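Long-range contacts in aminoacyl-tRNA synthetase (Cryptosporidium parvum, PDB 5F9Z), which probably catalyses the ATP-dependent attachment of proline to its tRNA, as a class II prolyl-tRNA synthetase, and is bound here by halofuginone and an ATP analogue: residues Lys36-Glu41 with Ile50-Ser55; Leu203-Val208 with Met285-Asn290. All coordinates share one frame; numbering follows the deposited sequence.

Interaction 1: Lys36-Glu41 with Ile50-Ser55; sequences KSEMIE and ILRPWS
Glu41 and Ile50 form a hydrogen-bonded pair in a short antiparallel beta hairpin, strands 40-42 and 49-51, which runs directly into helix 53-71. Each backbone satisfies the other: Ile50 N donates to Glu41 O at 2.9 Å, and Glu41 N returns a bond to Ile50 O. The next pair, Ile40 with Leu51, is non-hydrogen-bonded. Its branched apolar side chains lie side by side, CD1 of Ile40 being 3.6 Å from CD2 of Leu51, and both rest against Phe163 of the nucleotide pocket.

Beyond the ladder, Met39 O takes the Arg52 N-H at 3.0 Å, with the donor above the carbonyl plane. Ser55 OG lies 2.8 Å from Met39 O and 3.1 Å from Arg52 O, so its hydroxyl sits between two carbonyls. Serine suits this first helical turn: chi1 of 65° sets the hydroxyl between backbone N and carbonyl carbon, turned back toward the N-cap residue, Arg52, whose carbonyl accepts Ser55 N.

Arg52 bends at chi3 (70°) and lays one face of its guanidinium over CB of Glu38, whose positive phi (61°) closes helix 26-36 in a Schellman motif. Two carboxylates face it, probably balancing its charge, though neither receives an N-H, both oxygens lying well out of its plane: Glu41 OE1 is 3.3 Å from NH1, and Glu38 OE2 makes a long bridge, 3.7 Å, to NH2. A water at the guanidinium edge accepts from NH1 at 2.8 Å and lies close to Ile40 O. Glu38 is shared, since OE1 pairs with Lys357, whose carbonyl takes Trp54 NE1. Trp54 N donates to a second water, and CG of Met39 meets the indole at its edge, beside CD1.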
loop_
_atom_site.group_PDB
_atom_site.type_symbol
_atom_site.label_atom_id
_atom_site.label_comp_id
_atom_site.label_asym_id
_atom_site.label_seq_id
_atom_site.Cartn_x
_atom_site.Cartn_y
_atom_site.Cartn_z
ATOM N N LYS A 36 7.569 7.312 -16.903
ATOM C CA LYS A 36 7.531 8.677 -17.415
ATOM C C LYS A 36 7.327 9.710 -16.314
ATOM O O LYS A 36 7.696 10.875 -16.501
ATOM C CB LYS A 36 6.433 8.816 -18.470
ATOM C CG LYS A 36 6.674 7.982 -19.716
ATOM C CD LYS A 36 5.547 8.140 -20.719
ATOM C CE LYS A 36 5.811 7.323 -21.973
ATOM N NZ LYS A 36 4.724 7.477 -22.978
ATOM N N SER A 37 6.752 9.320 -15.179
ATOM C CA SER A 37 6.620 10.225 -14.046
ATOM C C SER A 37 7.885 10.299 -13.202
ATOM O O SER A 37 7.879 10.981 -12.171
ATOM C CB SER A 37 5.446 9.802 -13.164
ATOM O OG SER A 37 5.707 8.558 -12.537
ATOM N N GLU A 38 8.953 9.612 -13.613
ATOM C CA GLU A 38 10.223 9.595 -12.885
ATOM C C GLU A 38 10.051 9.008 -11.486
ATOM O O GLU A 38 10.654 9.472 -10.516
ATOM C CB GLU A 38 10.848 10.989 -12.828
ATOM C CG GLU A 38 11.177 11.556 -14.198
ATOM C CD GLU A 38 11.742 12.957 -14.131
ATOM O OE1 GLU A 38 11.196 13.785 -13.371
ATOM O OE2 GLU A 38 12.737 13.228 -14.835
ATOM N N MET A 39 9.213 7.978 -11.382
ATOM C CA MET A 39 9.054 7.226 -10.144
ATOM C C MET A 39 9.992 6.030 -10.074
ATOM O O MET A 39 10.582 5.765 -9.019
ATOM C CB MET A 39 7.611 6.736 -10.001
ATOM C CG MET A 39 6.696 7.632 -9.192
ATOM S SD MET A 39 5.192 6.745 -8.746
ATOM C CE MET A 39 4.515 7.825 -7.492
ATOM N N ILE A 40 10.144 5.309 -11.181
ATOM C CA ILE A 40 10.779 3.997 -11.194
ATOM C C ILE A 40 11.742 3.914 -12.370
ATOM O O ILE A 40 11.448 4.404 -13.465
ATOM C CB ILE A 40 9.719 2.876 -11.273
ATOM C CG1 ILE A 40 9.004 2.725 -9.932
ATOM C CG2 ILE A 40 10.336 1.551 -11.701
ATOM C CD1 ILE A 40 9.917 2.291 -8.816
ATOM N N GLU A 41 12.900 3.304 -12.133
ATOM C CA GLU A 41 13.811 2.885 -13.188
ATOM C C GLU A 41 13.962 1.373 -13.119
ATOM O O GLU A 41 14.180 0.818 -12.036
ATOM C CB GLU A 41 15.179 3.560 -13.054
ATOM C CG GLU A 41 15.209 5.020 -13.474
ATOM C CD GLU A 41 15.163 5.203 -14.980
ATOM O OE1 GLU A 41 14.974 6.352 -15.429
ATOM O OE2 GLU A 41 15.320 4.204 -15.714
ATOM N N ILE A 50 14.539 0.691 -9.209
ATOM C CA ILE A 50 15.091 1.874 -8.560
ATOM C C ILE A 50 13.949 2.770 -8.105
ATOM O O ILE A 50 13.070 3.128 -8.898
ATOM C CB ILE A 50 16.036 2.623 -9.510
ATOM C CG1 ILE A 50 17.235 1.747 -9.867
ATOM C CG2 ILE A 50 16.491 3.937 -8.887
ATOM C CD1 ILE A 50 18.216 2.426 -10.778
ATOM N N LEU A 51 13.961 3.138 -6.825
ATOM C CA LEU A 51 12.965 4.051 -6.266
ATOM C C LEU A 51 13.498 5.470 -6.412
ATOM O O LEU A 51 14.256 5.961 -5.574
ATOM C CB LEU A 51 12.663 3.706 -4.814
ATOM C CG LEU A 51 12.059 2.326 -4.540
ATOM C CD1 LEU A 51 11.824 2.133 -3.051
ATOM C CD2 LEU A 51 10.767 2.140 -5.314
ATOM N N ARG A 52 13.101 6.134 -7.495
ATOM C CA ARG A 52 13.487 7.516 -7.714
ATOM C C ARG A 52 12.797 8.420 -6.692
ATOM O O ARG A 52 11.804 8.026 -6.076
ATOM C CB ARG A 52 13.143 7.937 -9.140
ATOM C CG ARG A 52 13.873 7.130 -10.203
ATOM C CD ARG A 52 13.635 7.682 -11.600
ATOM N NE ARG A 52 14.291 8.970 -11.804
ATOM C CZ ARG A 52 14.332 9.610 -12.968
ATOM N NH1 ARG A 52 13.754 9.080 -14.038
ATOM N NH2 ARG A 52 14.950 10.779 -13.064
ATOM N N PRO A 53 13.319 9.635 -6.480
ATOM C CA PRO A 53 12.762 10.504 -5.426
ATOM C C PRO A 53 11.263 10.731 -5.510
ATOM O O PRO A 53 10.619 10.908 -4.467
ATOM C CB PRO A 53 13.537 11.813 -5.623
ATOM C CG PRO A 53 14.844 11.384 -6.178
ATOM C CD PRO A 53 14.543 10.209 -7.069
ATOM N N TRP A 54 10.678 10.734 -6.711
ATOM C CA TRP A 54 9.250 11.008 -6.825
ATOM C C TRP A 54 8.410 9.905 -6.194
ATOM O O TRP A 54 7.327 10.178 -5.666
ATOM C CB TRP A 54 8.862 11.202 -8.290
ATOM C CG TRP A 54 7.600 11.985 -8.465
ATOM C CD1 TRP A 54 6.364 11.493 -8.770
ATOM C CD2 TRP A 54 7.447 13.403 -8.334
ATOM N NE1 TRP A 54 5.452 12.520 -8.843
ATOM C CE2 TRP A 54 6.092 13.702 -8.578
ATOM C CE3 TRP A 54 8.326 14.450 -8.035
ATOM C CZ2 TRP A 54 5.595 15.004 -8.533
ATOM C CZ3 TRP A 54 7.830 15.741 -7.992
ATOM C CH2 TRP A 54 6.478 16.006 -8.239
ATOM N N SER A 55 8.886 8.660 -6.235
ATOM C CA SER A 55 8.198 7.569 -5.557
ATOM C C SER A 55 8.721 7.354 -4.142
ATOM O O SER A 55 7.945 7.015 -3.243
ATOM C CB SER A 55 8.336 6.271 -6.359
ATOM O OG SER A 55 9.685 5.842 -6.413
HETATM O O HOH W 1 12.051 11.182 -9.455
HETATM O O HOH W 2 11.885 7.032 -14.382
#

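Interaction 2: Leu203-Val208 with Met285-Asn290; sequences LATPVV and MTHGDN
His287 grips the Leu203 carbonyl in a buried side-chain-to-backbone contact, formed where the C-terminal ends of helices 181-202 and 278-287 come together. NE2 donates to Leu203 O at 3.0 Å with an N-H...O angle of 154°, and the oxygen lies nearly in the ring plane, so the N-H points from the ring edge at the carbonyl. Histidine suits the place, being a flat donor long enough to reach from the last turn of helix 278-287 to the turn that follows helix 181-202. Leu203 O has a second donor, Thr205 OG1, also at 3.0 Å but from well above the carbonyl plane. Helix 278-287 follows strand 265-276, and with Thr276 and Arg278 in the nucleotide pocket this strand and helix are consistent with motif 3 of the class II synthetase fold. Ala204, which leaves the helix with positive phi (56°), brings its small CB to 3.6 Å from His287 NE2, while its carbonyl O lies 3.0 Å from CE1 at the ring edge. The two threonines cross obliquely: CG2 of Thr205 packs 3.6 Å from OG1 of Thr286, whose hydroxyl is hydrogen-bonded to Val282 O, and CG2 of Thr286 lies over one face of the His287 ring, offset toward its rim.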
loop_
_atom_site.group_PDB
_atom_site.type_symbol
_atom_site.label_atom_id
_atom_site.label_comp_id
_atom_site.label_asym_id
_atom_site.label_seq_id
_atom_site.Cartn_x
_atom_site.Cartn_y
_atom_site.Cartn_z
ATOM N N LEU A 203 -3.341 7.238 1.721
ATOM C CA LEU A 203 -3.243 6.881 0.313
ATOM C C LEU A 203 -4.581 6.936 -0.415
ATOM O O LEU A 203 -4.617 6.688 -1.626
ATOM C CB LEU A 203 -2.639 5.480 0.167
ATOM C CG LEU A 203 -1.288 5.256 0.849
ATOM C CD1 LEU A 203 -0.826 3.823 0.653
ATOM C CD2 LEU A 203 -0.249 6.233 0.326
ATOM N N ALA A 204 -5.673 7.246 0.289
ATOM C CA ALA A 204 -7.010 7.325 -0.306
ATOM C C ALA A 204 -7.388 6.027 -1.016
ATOM O O ALA A 204 -8.163 6.029 -1.976
ATOM C CB ALA A 204 -7.123 8.516 -1.262
ATOM N N THR A 205 -6.849 4.905 -0.541
ATOM C CA THR A 205 -7.062 3.609 -1.167
ATOM C C THR A 205 -7.970 2.762 -0.291
ATOM O O THR A 205 -7.621 2.490 0.868
ATOM C CB THR A 205 -5.730 2.899 -1.397
ATOM O OG1 THR A 205 -4.864 3.744 -2.167
ATOM C CG2 THR A 205 -5.947 1.591 -2.143
ATOM N N PRO A 206 -9.126 2.324 -0.787
ATOM C CA PRO A 206 -10.026 1.525 0.051
ATOM C C PRO A 206 -9.508 0.108 0.232
ATOM O O PRO A 206 -8.992 -0.512 -0.703
ATOM C CB PRO A 206 -11.343 1.543 -0.732
ATOM C CG PRO A 206 -10.918 1.690 -2.154
ATOM C CD PRO A 206 -9.677 2.552 -2.134
ATOM N N VAL A 207 -9.644 -0.402 1.457
ATOM C CA VAL A 207 -9.261 -1.765 1.794
ATOM C C VAL A 207 -10.355 -2.376 2.659
ATOM O O VAL A 207 -11.164 -1.673 3.269
ATOM C CB VAL A 207 -7.898 -1.840 2.522
ATOM C CG1 VAL A 207 -6.772 -1.390 1.601
ATOM C CG2 VAL A 207 -7.925 -1.003 3.792
ATOM N N VAL A 208 -10.373 -3.705 2.703
ATOM C CA VAL A 208 -11.360 -4.459 3.466
ATOM C C VAL A 208 -10.644 -5.145 4.621
ATOM O O VAL A 208 -9.785 -6.008 4.405
ATOM C CB VAL A 208 -12.095 -5.483 2.587
ATOM C CG1 VAL A 208 -13.063 -6.304 3.426
ATOM C CG2 VAL A 208 -12.829 -4.780 1.457
ATOM N N MET A 285 -2.184 2.315 -8.985
ATOM C CA MET A 285 -3.176 1.653 -9.826
ATOM C C MET A 285 -4.587 2.130 -9.517
ATOM O O MET A 285 -5.449 2.137 -10.404
ATOM C CB MET A 285 -3.082 0.137 -9.649
ATOM C CG MET A 285 -1.737 -0.454 -10.032
ATOM S SD MET A 285 -1.645 -2.220 -9.685
ATOM C CE MET A 285 -0.071 -2.630 -10.433
ATOM N N THR A 286 -4.841 2.536 -8.273
ATOM C CA THR A 286 -6.189 2.935 -7.880
ATOM C C THR A 286 -6.584 4.266 -8.512
ATOM O O THR A 286 -7.683 4.402 -9.060
ATOM C CB THR A 286 -6.285 3.017 -6.356
ATOM O OG1 THR A 286 -6.001 1.734 -5.783
ATOM C CG2 THR A 286 -7.673 3.454 -5.935
ATOM N N HIS A 287 -5.695 5.258 -8.455
ATOM C CA HIS A 287 -6.051 6.625 -8.815
ATOM C C HIS A 287 -5.575 7.050 -10.197
ATOM O O HIS A 287 -6.179 7.949 -10.790
ATOM C CB HIS A 287 -5.490 7.605 -7.780
ATOM C CG HIS A 287 -5.904 7.302 -6.374
ATOM N ND1 HIS A 287 -7.222 7.283 -5.974
ATOM C CD2 HIS A 287 -5.172 7.010 -5.272
ATOM C CE1 HIS A 287 -7.285 6.990 -4.688
ATOM N NE2 HIS A 287 -6.055 6.820 -4.237
ATOM N N GLY A 288 -4.516 6.437 -10.723
ATOM C CA GLY A 288 -3.962 6.891 -11.986
ATOM C C GLY A 288 -4.953 6.770 -13.128
ATOM O O GLY A 288 -5.817 5.891 -13.143
ATOM N N ASP A 289 -4.824 7.672 -14.094
ATOM C CA ASP A 289 -5.699 7.686 -15.261
ATOM C C ASP A 289 -4.838 7.641 -16.522
ATOM O O ASP A 289 -3.649 7.299 -16.494
ATOM C CB ASP A 289 -6.638 8.902 -15.222
ATOM C CG ASP A 289 -5.898 10.224 -15.069
ATOM O OD1 ASP A 289 -4.783 10.369 -15.613
ATOM O OD2 ASP A 289 -6.444 11.130 -14.404
ATOM N N ASN A 290 -5.441 7.996 -17.658
ATOM C CA ASN A 290 -4.746 7.972 -18.939
ATOM C C ASN A 290 -3.784 9.137 -19.123
ATOM O O ASN A 290 -3.003 9.124 -20.080
ATOM C CB ASN A 290 -5.758 7.953 -20.085
ATOM C CG ASN A 290 -6.365 6.582 -20.303
ATOM O OD1 ASN A 290 -6.201 5.681 -19.479
ATOM N ND2 ASN A 290 -7.069 6.416 -21.416
#

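Along the chain both segments of interaction 1 come first, and those of interaction 2 follow. Their centres are 18 Å apart and their nearest atoms about 8 Å, so they do not touch, and they share no helix or strand. Interaction 1 belongs to the N-terminal hairpin and the start of helix 53-71, interaction 2 to the ends of two helices of the class II core. Leu293, a little beyond 285-290, packs on Ser37 and Met39, and Asp289 O accepts from Trp29 in the helix leading into 36-41. Lys357, from the anticodon-binding domain, meets interaction 1. Hairpin, catalytic core and anticodon-binding domain thus adjoin here, with the side chains of Leu51 and Leu203 about 10 and 11 Å from the bound nucleotide.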